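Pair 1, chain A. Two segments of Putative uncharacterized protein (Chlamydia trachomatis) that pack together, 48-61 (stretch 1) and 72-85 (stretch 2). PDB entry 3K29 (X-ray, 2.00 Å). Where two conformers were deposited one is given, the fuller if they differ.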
# COMPACT_ATOMS: atom_id res chain seq x y z
N LYS A 48 -8.97 -30.81 -2.91
CA LYS A 48 -8.75 -32.23 -3.25
C LYS A 48 -9.16 -33.21 -2.16
O LYS A 48 -9.77 -34.21 -2.44
CB LYS A 48 -7.37 -32.54 -3.78
CG LYS A 48 -6.23 -32.21 -2.93
CD LYS A 48 -4.98 -32.10 -3.84
CE LYS A 48 -5.27 -31.26 -5.08
NZ LYS A 48 -4.05 -30.61 -5.56
N VAL A 49 -8.90 -32.87 -0.89
CA VAL A 49 -9.41 -33.68 0.24
C VAL A 49 -10.93 -33.63 0.29
O VAL A 49 -11.56 -34.65 0.46
CB VAL A 49 -8.78 -33.25 1.63
CG1 VAL A 49 -9.29 -34.19 2.75
CG2 VAL A 49 -7.29 -33.46 1.55
N LYS A 50 -11.52 -32.44 0.11
CA LYS A 50 -12.97 -32.30 0.10
C LYS A 50 -13.59 -33.16 -1.03
O LYS A 50 -14.65 -33.80 -0.86
CB LYS A 50 -13.38 -30.84 -0.06
CG LYS A 50 -14.80 -30.53 0.34
CD LYS A 50 -15.22 -29.10 -0.13
CE LYS A 50 -16.52 -28.67 0.53
NZ LYS A 50 -17.57 -28.07 -0.42
N ASN A 51 -12.93 -33.19 -2.18
CA ASN A 51 -13.46 -33.99 -3.28
C ASN A 51 -13.32 -35.48 -3.02
O ASN A 51 -14.21 -36.25 -3.35
CB ASN A 51 -12.86 -33.53 -4.62
CG ASN A 51 -13.42 -32.19 -5.04
OD1 ASN A 51 -14.62 -31.94 -4.89
ND2 ASN A 51 -12.57 -31.31 -5.54
N HIS A 52 -12.21 -35.87 -2.41
CA HIS A 52 -11.99 -37.25 -2.07
C HIS A 52 -13.09 -37.70 -1.11
O HIS A 52 -13.59 -38.84 -1.18
CB HIS A 52 -10.53 -37.38 -1.51
CG HIS A 52 -10.17 -38.77 -1.08
ND1 HIS A 52 -10.47 -39.89 -1.83
CD2 HIS A 52 -9.52 -39.23 0.02
CE1 HIS A 52 -10.03 -40.97 -1.21
NE2 HIS A 52 -9.44 -40.60 -0.09
N TYR A 53 -13.51 -36.78 -0.24
CA TYR A 53 -14.50 -37.11 0.82
C TYR A 53 -15.83 -37.31 0.14
O TYR A 53 -16.54 -38.30 0.36
CB TYR A 53 -14.53 -35.93 1.81
CG TYR A 53 -15.41 -36.05 3.02
CD1 TYR A 53 -15.31 -37.13 3.89
CD2 TYR A 53 -16.23 -35.00 3.38
CE1 TYR A 53 -16.10 -37.18 5.06
CE2 TYR A 53 -17.03 -35.03 4.50
CZ TYR A 53 -16.97 -36.13 5.33
OH TYR A 53 -17.78 -36.13 6.43
N MSE A 54 -16.14 -36.37 -0.73
CA MSE A 54 -17.37 -36.44 -1.52
C MSE A 54 -17.44 -37.73 -2.35
O MSE A 54 -18.45 -38.41 -2.35
CB MSE A 54 -17.53 -35.16 -2.35
CG MSE A 54 -17.71 -33.93 -1.47
SE MSE A 54 -18.30 -32.20 -2.24
CE MSE A 54 -20.21 -32.37 -1.87
N GLN A 55 -16.36 -38.08 -3.04
CA GLN A 55 -16.32 -39.36 -3.81
C GLN A 55 -16.62 -40.56 -2.93
O GLN A 55 -17.37 -41.42 -3.34
CB GLN A 55 -14.92 -39.63 -4.39
CG GLN A 55 -14.58 -38.86 -5.65
CD GLN A 55 -13.04 -38.85 -6.00
OE1 GLN A 55 -12.59 -37.95 -6.70
NE2 GLN A 55 -12.26 -39.84 -5.51
N LYS A 56 -16.01 -40.63 -1.72
CA LYS A 56 -16.25 -41.73 -0.78
C LYS A 56 -17.72 -41.77 -0.34
O LYS A 56 -18.33 -42.84 -0.26
CB LYS A 56 -15.37 -41.61 0.52
CG LYS A 56 -13.78 -41.64 0.31
CD LYS A 56 -13.39 -42.57 -0.81
CE LYS A 56 -13.17 -43.98 -0.28
NZ LYS A 56 -13.29 -44.96 -1.37
N ILE A 57 -18.28 -40.61 -0.02
CA ILE A 57 -19.68 -40.58 0.44
C ILE A 57 -20.59 -41.09 -0.70
O ILE A 57 -21.52 -41.88 -0.46
CB ILE A 57 -20.02 -39.14 0.82
CG1 ILE A 57 -19.22 -38.76 2.09
CG2 ILE A 57 -21.54 -38.93 1.16
CD1 ILE A 57 -19.17 -37.24 2.28
N ARG A 58 -20.32 -40.63 -1.92
CA ARG A 58 -21.17 -41.00 -3.09
C ARG A 58 -21.01 -42.45 -3.38
O ARG A 58 -21.96 -43.11 -3.71
CB ARG A 58 -20.84 -40.17 -4.33
CG ARG A 58 -21.42 -38.79 -4.33
CD ARG A 58 -20.95 -37.89 -5.55
NE ARG A 58 -21.21 -36.46 -5.28
CZ ARG A 58 -22.45 -35.96 -5.25
NH1 ARG A 58 -23.47 -36.78 -5.48
NH2 ARG A 58 -22.66 -34.69 -4.94
N GLN A 59 -19.79 -42.97 -3.21
CA GLN A 59 -19.56 -44.39 -3.47
C GLN A 59 -20.38 -45.21 -2.48
O GLN A 59 -20.95 -46.23 -2.84
CB GLN A 59 -18.04 -44.72 -3.35
CG GLN A 59 -17.19 -44.34 -4.60
CD GLN A 59 -15.66 -44.07 -4.24
OE1 GLN A 59 -15.15 -44.50 -3.19
NE2 GLN A 59 -14.97 -43.36 -5.12
N LEU A 60 -20.39 -44.79 -1.20
CA LEU A 60 -21.20 -45.52 -0.21
C LEU A 60 -22.71 -45.39 -0.52
O LEU A 60 -23.45 -46.35 -0.38
CB LEU A 60 -20.93 -45.04 1.23
CG LEU A 60 -21.90 -45.58 2.31
CD1 LEU A 60 -21.87 -47.11 2.34
CD2 LEU A 60 -21.41 -45.08 3.69
N ARG A 61 -23.12 -44.19 -0.89
CA ARG A 61 -24.53 -43.91 -1.22
C ARG A 61 -25.03 -44.81 -2.38
O ARG A 61 -26.14 -45.38 -2.34
CB ARG A 61 -24.67 -42.42 -1.52
CG ARG A 61 -25.80 -41.84 -0.77
CD ARG A 61 -26.98 -41.53 -1.73
NE ARG A 61 -26.51 -40.56 -2.72
CZ ARG A 61 -26.61 -39.23 -2.62
NH1 ARG A 61 -27.25 -38.64 -1.59
NH2 ARG A 61 -26.12 -38.47 -3.61
N ALA A 72 -20.04 -54.13 5.16
CA ALA A 72 -19.49 -53.24 4.12
C ALA A 72 -19.84 -51.80 4.46
O ALA A 72 -19.06 -50.88 4.19
CB ALA A 72 -20.08 -53.63 2.71
N ILE A 73 -21.01 -51.57 5.05
CA ILE A 73 -21.37 -50.21 5.49
C ILE A 73 -20.35 -49.76 6.59
O ILE A 73 -19.77 -48.64 6.53
CB ILE A 73 -22.83 -50.09 6.02
CG1 ILE A 73 -23.89 -50.27 4.90
CG2 ILE A 73 -23.08 -48.71 6.66
CD1 ILE A 73 -25.33 -50.61 5.45
N LEU A 74 -20.12 -50.63 7.57
CA LEU A 74 -19.21 -50.26 8.67
C LEU A 74 -17.82 -49.93 8.15
O LEU A 74 -17.19 -48.91 8.49
CB LEU A 74 -19.19 -51.37 9.68
CG LEU A 74 -20.03 -51.06 10.93
CD1 LEU A 74 -20.88 -52.30 11.28
CD2 LEU A 74 -19.10 -50.66 12.09
N LYS A 75 -17.33 -50.76 7.26
CA LYS A 75 -16.00 -50.47 6.69
C LYS A 75 -15.89 -49.15 5.87
O LYS A 75 -14.92 -48.40 5.97
CB LYS A 75 -15.58 -51.62 5.81
CG LYS A 75 -14.12 -51.43 5.33
CD LYS A 75 -13.75 -52.52 4.29
CE LYS A 75 -12.23 -52.62 4.09
NZ LYS A 75 -11.99 -53.85 3.29
N MSE A 76 -16.87 -48.87 5.04
CA MSE A 76 -16.87 -47.62 4.26
C MSE A 76 -16.99 -46.43 5.17
O MSE A 76 -16.32 -45.43 4.96
CB MSE A 76 -18.04 -47.59 3.25
CG MSE A 76 -17.97 -48.69 2.21
SE MSE A 76 -16.38 -48.61 1.11
CE MSE A 76 -15.08 -49.64 2.20
N LYS A 77 -17.87 -46.53 6.18
CA LYS A 77 -18.06 -45.43 7.14
C LYS A 77 -16.79 -45.18 7.94
O LYS A 77 -16.45 -44.01 8.29
CB LYS A 77 -19.19 -45.73 8.15
CG LYS A 77 -20.58 -45.57 7.51
CD LYS A 77 -21.66 -46.03 8.46
CE LYS A 77 -21.84 -45.08 9.65
NZ LYS A 77 -22.04 -43.68 9.20
N ALA A 78 -16.05 -46.25 8.18
CA ALA A 78 -14.79 -46.06 9.03
C ALA A 78 -13.77 -45.20 8.27
O ALA A 78 -13.19 -44.26 8.80
CB ALA A 78 -14.17 -47.44 9.36
N TYR A 79 -13.61 -45.51 7.00
CA TYR A 79 -12.75 -44.75 6.07
C TYR A 79 -13.27 -43.30 5.91
O TYR A 79 -12.48 -42.36 5.89
CB TYR A 79 -12.70 -45.44 4.69
CG TYR A 79 -11.87 -46.72 4.58
CD1 TYR A 79 -10.53 -46.73 4.88
CD2 TYR A 79 -12.42 -47.89 4.06
CE1 TYR A 79 -9.76 -47.89 4.77
CE2 TYR A 79 -11.67 -49.04 3.92
CZ TYR A 79 -10.34 -49.03 4.28
OH TYR A 79 -9.59 -50.17 4.15
N ILE A 80 -14.59 -43.14 5.75
CA ILE A 80 -15.18 -41.79 5.63
C ILE A 80 -14.83 -40.92 6.85
O ILE A 80 -14.43 -39.76 6.70
CB ILE A 80 -16.69 -41.81 5.36
CG1 ILE A 80 -16.91 -42.28 3.92
CG2 ILE A 80 -17.32 -40.46 5.68
CD1 ILE A 80 -18.35 -42.83 3.65
N LYS A 81 -14.93 -41.49 8.05
CA LYS A 81 -14.53 -40.73 9.26
C LYS A 81 -13.12 -40.26 9.22
O LYS A 81 -12.85 -39.14 9.66
CB LYS A 81 -14.90 -41.46 10.57
CG LYS A 81 -16.43 -41.24 10.77
CD LYS A 81 -17.10 -42.22 11.71
CE LYS A 81 -18.63 -42.12 11.57
NZ LYS A 81 -19.24 -43.31 12.18
N VAL A 82 -12.20 -41.09 8.71
CA VAL A 82 -10.79 -40.73 8.58
C VAL A 82 -10.62 -39.53 7.67
O VAL A 82 -9.93 -38.57 8.01
CB VAL A 82 -9.92 -41.93 8.08
CG1 VAL A 82 -8.52 -41.53 7.68
CG2 VAL A 82 -9.85 -43.03 9.17
N VAL A 83 -11.32 -39.56 6.53
CA VAL A 83 -11.20 -38.48 5.55
C VAL A 83 -11.79 -37.19 6.11
O VAL A 83 -11.28 -36.12 5.83
CB VAL A 83 -11.86 -38.88 4.18
CG1 VAL A 83 -11.61 -37.79 3.15
CG2 VAL A 83 -11.22 -40.14 3.68
N ALA A 84 -12.90 -37.29 6.84
CA ALA A 84 -13.55 -36.14 7.45
C ALA A 84 -12.59 -35.34 8.34
O ALA A 84 -12.60 -34.11 8.34
CB ALA A 84 -14.70 -36.58 8.22
N ILE A 85 -11.74 -36.03 9.09
CA ILE A 85 -10.75 -35.39 9.95
C ILE A 85 -9.64 -34.79 9.07
O ILE A 85 -9.19 -33.70 9.33
CB ILE A 85 -10.16 -36.41 10.99
CG1 ILE A 85 -11.25 -36.87 11.95
CG2 ILE A 85 -8.93 -35.83 11.81
CD1 ILE A 85 -10.84 -38.11 12.78

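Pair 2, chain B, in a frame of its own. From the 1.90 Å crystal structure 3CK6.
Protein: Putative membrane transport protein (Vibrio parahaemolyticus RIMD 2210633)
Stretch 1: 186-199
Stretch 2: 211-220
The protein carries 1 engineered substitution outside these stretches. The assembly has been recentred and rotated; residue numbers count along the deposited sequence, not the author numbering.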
# COMPACT_ATOMS: atom_id res chain seq x y z
N PHE B 186 -9.84 -12.50 -10.60
CA PHE B 186 -11.01 -11.72 -11.04
C PHE B 186 -11.84 -11.10 -9.91
O PHE B 186 -12.54 -10.10 -10.11
CB PHE B 186 -11.90 -12.61 -11.89
CG PHE B 186 -11.21 -13.13 -13.13
CD1 PHE B 186 -10.71 -12.23 -14.08
CD2 PHE B 186 -11.03 -14.49 -13.32
CE1 PHE B 186 -10.06 -12.69 -15.23
CE2 PHE B 186 -10.38 -14.96 -14.49
CZ PHE B 186 -9.89 -14.04 -15.44
N ILE B 187 -11.80 -11.72 -8.75
CA ILE B 187 -12.66 -11.28 -7.67
C ILE B 187 -12.18 -10.00 -7.00
O ILE B 187 -12.98 -9.16 -6.61
CB ILE B 187 -13.05 -12.46 -6.76
CG1 ILE B 187 -13.99 -13.35 -7.57
CG2 ILE B 187 -13.74 -11.97 -5.50
CD1 ILE B 187 -14.53 -14.53 -6.82
N ARG B 188 -10.86 -9.81 -6.95
CA ARG B 188 -10.28 -8.53 -6.54
C ARG B 188 -10.77 -7.36 -7.45
O ARG B 188 -11.37 -6.40 -6.94
CB ARG B 188 -8.75 -8.64 -6.47
CG ARG B 188 -8.05 -7.48 -5.77
CD ARG B 188 -6.76 -7.97 -5.10
NE ARG B 188 -6.67 -7.49 -3.71
CZ ARG B 188 -7.10 -8.17 -2.64
NH1 ARG B 188 -6.98 -7.63 -1.43
NH2 ARG B 188 -7.65 -9.38 -2.77
N PRO B 189 -10.55 -7.43 -8.79
CA PRO B 189 -11.14 -6.41 -9.69
C PRO B 189 -12.66 -6.22 -9.59
O PRO B 189 -13.15 -5.09 -9.76
CB PRO B 189 -10.82 -6.94 -11.09
CG PRO B 189 -9.69 -7.81 -10.93
CD PRO B 189 -9.73 -8.40 -9.54
N GLN B 190 -13.40 -7.31 -9.33
CA GLN B 190 -14.86 -7.24 -9.19
C GLN B 190 -15.25 -6.33 -8.04
O GLN B 190 -16.23 -5.58 -8.13
CB GLN B 190 -15.44 -8.64 -8.94
CG GLN B 190 -16.97 -8.76 -9.05
CD GLN B 190 -17.35 -9.84 -10.07
OE1 GLN B 190 -16.71 -9.94 -11.12
NE2 GLN B 190 -18.35 -10.67 -9.76
N GLN B 191 -14.51 -6.43 -6.95
CA GLN B 191 -14.73 -5.54 -5.80
C GLN B 191 -14.59 -4.07 -6.22
O GLN B 191 -15.42 -3.24 -5.86
CB GLN B 191 -13.76 -5.87 -4.66
CG GLN B 191 -14.07 -5.09 -3.36
CD GLN B 191 -13.02 -5.35 -2.28
OE1 GLN B 191 -12.64 -6.48 -2.03
NE2 GLN B 191 -12.54 -4.28 -1.68
N TYR B 192 -13.52 -3.76 -6.95
CA TYR B 192 -13.28 -2.40 -7.40
C TYR B 192 -14.32 -1.92 -8.43
O TYR B 192 -14.67 -0.75 -8.41
CB TYR B 192 -11.85 -2.19 -7.89
CG TYR B 192 -10.77 -2.67 -6.93
CD1 TYR B 192 -9.66 -3.37 -7.41
CD2 TYR B 192 -10.88 -2.46 -5.54
CE1 TYR B 192 -8.67 -3.84 -6.55
CE2 TYR B 192 -9.88 -2.94 -4.66
CZ TYR B 192 -8.78 -3.62 -5.18
OH TYR B 192 -7.78 -4.10 -4.36
N ALA B 193 -14.80 -2.83 -9.29
CA ALA B 193 -15.81 -2.52 -10.30
C ALA B 193 -17.12 -2.12 -9.62
O ALA B 193 -17.74 -1.11 -9.99
CB ALA B 193 -16.03 -3.73 -11.23
N ILE B 194 -17.49 -2.87 -8.58
CA ILE B 194 -18.69 -2.55 -7.81
C ILE B 194 -18.52 -1.23 -7.03
O ILE B 194 -19.46 -0.42 -6.97
CB ILE B 194 -19.11 -3.76 -6.89
CG1 ILE B 194 -19.53 -4.95 -7.77
CG2 ILE B 194 -20.26 -3.31 -5.89
CD1 ILE B 194 -19.50 -6.34 -7.09
N ARG B 195 -17.34 -1.01 -6.45
CA ARG B 195 -17.07 0.28 -5.80
C ARG B 195 -17.25 1.42 -6.80
O ARG B 195 -17.93 2.41 -6.51
CB ARG B 195 -15.66 0.34 -5.23
CG ARG B 195 -15.37 1.63 -4.43
CD ARG B 195 -13.89 1.86 -4.30
NE ARG B 195 -13.27 1.97 -5.62
CZ ARG B 195 -12.02 1.60 -5.90
NH1 ARG B 195 -11.24 1.09 -4.96
NH2 ARG B 195 -11.55 1.73 -7.13
N ASP B 196 -16.64 1.25 -7.98
CA ASP B 196 -16.67 2.24 -9.03
C ASP B 196 -18.08 2.50 -9.51
O ASP B 196 -18.44 3.64 -9.73
CB ASP B 196 -15.77 1.84 -10.20
CG ASP B 196 -14.29 1.95 -9.87
OD1 ASP B 196 -13.94 2.47 -8.79
OD2 ASP B 196 -13.47 1.52 -10.70
N LEU B 197 -18.87 1.44 -9.68
CA LEU B 197 -20.25 1.59 -10.05
C LEU B 197 -20.98 2.45 -9.02
O LEU B 197 -21.72 3.36 -9.38
CB LEU B 197 -20.93 0.23 -10.16
CG LEU B 197 -22.46 0.23 -10.25
CD1 LEU B 197 -22.90 0.76 -11.61
CD2 LEU B 197 -22.92 -1.21 -10.04
N ILE B 198 -20.76 2.16 -7.74
CA ILE B 198 -21.43 2.94 -6.65
C ILE B 198 -21.01 4.40 -6.68
O ILE B 198 -21.85 5.31 -6.56
CB ILE B 198 -21.17 2.31 -5.26
CG1 ILE B 198 -21.88 0.96 -5.17
CG2 ILE B 198 -21.68 3.22 -4.11
CD1 ILE B 198 -21.47 0.09 -3.98
N GLU B 199 -19.72 4.66 -6.83
CA GLU B 199 -19.23 6.05 -6.76
C GLU B 199 -19.65 6.91 -7.96
O GLU B 199 -19.54 8.13 -7.92
CB GLU B 199 -17.71 6.11 -6.55
CG GLU B 199 -17.17 5.13 -5.51
CD GLU B 199 -17.00 5.68 -4.10
OE1 GLU B 199 -15.94 5.35 -3.48
OE2 GLU B 199 -17.91 6.40 -3.58
N GLN B 211 -28.82 -1.12 -0.64
CA GLN B 211 -28.70 -2.44 -1.26
C GLN B 211 -27.37 -2.62 -2.01
O GLN B 211 -26.70 -3.65 -1.87
CB GLN B 211 -29.89 -2.75 -2.18
CG GLN B 211 -31.25 -2.71 -1.49
CD GLN B 211 -31.98 -1.39 -1.69
OE1 GLN B 211 -31.39 -0.31 -1.56
NE2 GLN B 211 -33.27 -1.46 -1.98
N TYR B 212 -26.99 -1.61 -2.81
CA TYR B 212 -25.73 -1.72 -3.55
C TYR B 212 -24.53 -1.75 -2.58
O TYR B 212 -23.57 -2.47 -2.81
CB TYR B 212 -25.59 -0.64 -4.64
CG TYR B 212 -26.26 -0.99 -5.96
CD1 TYR B 212 -27.57 -0.64 -6.20
CD2 TYR B 212 -25.56 -1.69 -6.99
CE1 TYR B 212 -28.21 -0.95 -7.42
CE2 TYR B 212 -26.22 -2.01 -8.24
CZ TYR B 212 -27.55 -1.63 -8.42
OH TYR B 212 -28.25 -1.88 -9.61
N ARG B 213 -24.62 -1.01 -1.47
CA ARG B 213 -23.58 -1.10 -0.43
C ARG B 213 -23.45 -2.46 0.26
O ARG B 213 -22.33 -2.87 0.55
CB ARG B 213 -23.68 0.01 0.61
CG ARG B 213 -22.89 1.26 0.24
CD ARG B 213 -23.83 2.36 -0.14
NE ARG B 213 -23.15 3.59 -0.55
CZ ARG B 213 -23.63 4.42 -1.47
NH1 ARG B 213 -22.97 5.55 -1.78
NH2 ARG B 213 -24.76 4.12 -2.11
N PHE B 214 -24.58 -3.11 0.55
CA PHE B 214 -24.60 -4.51 0.99
C PHE B 214 -23.92 -5.45 -0.03
O PHE B 214 -23.18 -6.36 0.35
CB PHE B 214 -26.03 -4.99 1.28
CG PHE B 214 -26.76 -4.15 2.32
CD1 PHE B 214 -26.09 -3.57 3.39
CD2 PHE B 214 -28.14 -3.95 2.22
CE1 PHE B 214 -26.77 -2.79 4.33
CE2 PHE B 214 -28.82 -3.17 3.16
CZ PHE B 214 -28.14 -2.59 4.21
N ALA B 215 -24.19 -5.24 -1.32
CA ALA B 215 -23.52 -6.03 -2.38
C ALA B 215 -22.01 -5.79 -2.40
O ALA B 215 -21.23 -6.73 -2.53
CB ALA B 215 -24.14 -5.75 -3.76
N HIS B 216 -21.60 -4.54 -2.24
CA HIS B 216 -20.18 -4.22 -2.09
C HIS B 216 -19.54 -4.88 -0.83
O HIS B 216 -18.43 -5.38 -0.90
CB HIS B 216 -19.98 -2.69 -2.05
CG HIS B 216 -18.54 -2.29 -2.04
ND1 HIS B 216 -18.03 -1.39 -1.14
CD2 HIS B 216 -17.50 -2.71 -2.80
CE1 HIS B 216 -16.73 -1.26 -1.34
NE2 HIS B 216 -16.38 -2.04 -2.35
N ASN B 217 -20.25 -4.82 0.30
CA ASN B 217 -19.79 -5.48 1.52
C ASN B 217 -19.64 -6.99 1.30
O ASN B 217 -18.66 -7.60 1.76
CB ASN B 217 -20.72 -5.21 2.70
CG ASN B 217 -20.05 -5.52 4.04
OD1 ASN B 217 -18.92 -5.08 4.29
ND2 ASN B 217 -20.74 -6.26 4.90
N ASN B 218 -20.60 -7.60 0.61
CA ASN B 218 -20.48 -9.03 0.27
C ASN B 218 -19.27 -9.41 -0.58
O ASN B 218 -18.63 -10.43 -0.31
CB ASN B 218 -21.77 -9.56 -0.37
CG ASN B 218 -22.91 -9.67 0.65
OD1 ASN B 218 -22.65 -9.81 1.83
ND2 ASN B 218 -24.16 -9.56 0.20
N ILE B 219 -18.96 -8.63 -1.62
CA ILE B 219 -17.79 -8.94 -2.46
C ILE B 219 -16.49 -8.72 -1.65
O ILE B 219 -15.56 -9.50 -1.77
CB ILE B 219 -17.77 -8.19 -3.82
CG1 ILE B 219 -16.58 -8.65 -4.71
CG2 ILE B 219 -17.73 -6.70 -3.64
CD1 ILE B 219 -16.78 -10.04 -5.29
N THR B 220 -16.47 -7.69 -0.80
CA THR B 220 -15.33 -7.43 0.09
C THR B 220 -15.12 -8.62 1.02
O THR B 220 -14.00 -9.12 1.14
CB THR B 220 -15.53 -6.14 0.89
OG1 THR B 220 -15.75 -5.06 -0.02
CG2 THR B 220 -14.31 -5.81 1.78
O HOH W 1 -23.62 6.45 -4.96

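Pair 1 and pair 2 are both antiparallel helix pairs, and their backbones are nearly interchangeable: 14 central residues superpose with an RMSD of 0.3 Å. In each the N-to-C directions differ by 162°, and the axes approach to 9.4 Å in pair 1 and 9.3 Å in pair 2. No hydrogen bond joins the helices directly in either pair, so the contact rests on the fit of side chains, burying 574 Å² and 621 Å² respectively.

The closest likeness lies at Val83(A) and Ile219(B), whose side-chain centres fall 0.7 Å apart. Both point toward the partner helix with chi1 t. Val83(A) places CG1 3.7 Å from CB of Tyr53(A). Ile219(B) is one carbon longer, and its CD1 reaches CG2 of Ile187(B) at 3.6 Å, whereas the matching valines of pair 1 meet less closely, with CG1 of Val49(A) 4.3 Å from CG1 of Val83(A). The longer side chain of Ile219(B) sits as a knob among Ile187(B), Gln190(B), Gln191(B) and Ile194(B).

One turn earlier on the second helix, Ile80(A) matches His216(B), and both are knobs in equivalent four-residue holes. Ile80(A) fills its hole with branched hydrocarbon: CD1 lies 3.8 Å from CD2 of Leu60(A), and CG2 lies 3.6 Å from CE1 of Tyr53(A). His216(B) uses a flat ring instead, with CA of Arg195(B) over one face and the backbone O of Gln191(B) at its edge, 3.7 Å from CD2.

The hole walls differ accordingly. Tyr53(A) extends an aromatic ring whose CE1 comes 3.5 Å from CB of Ala84(A), a small residue that leaves room for the ring. At the same positions Gln191(B) is slimmer and faces Thr220(B), with CD 3.6 Å from OG1; that hydroxyl donates instead to O of His216(B) at 2.8 Å, satisfying its polarity within its own helix. Lys56(A) packs its aliphatic base, CB 3.8 Å from CG1 of Ile80(A), while NZ donates to OE1 of Gln59(A) at 2.6 Å. Its counterpart Ile194(B) is buried and wholly apolar.

At the far end Leu60(A) and Ile198(B) each have 93 Å² covered. Leu60(A) rests CD2 3.9 Å from CG of Lys77(A), an aliphatic stretch of a long chain. Ile198(B) sets CG2 over one face of the Arg213(B) guanidinium, 3.5 Å from CZ, an arrangement that leaves the in-plane N-H groups free for polar partners. A water donates to O of Ile198(B) at 2.6 Å and accepts a weak bond from NH1 of Arg213(B) at 3.4 Å.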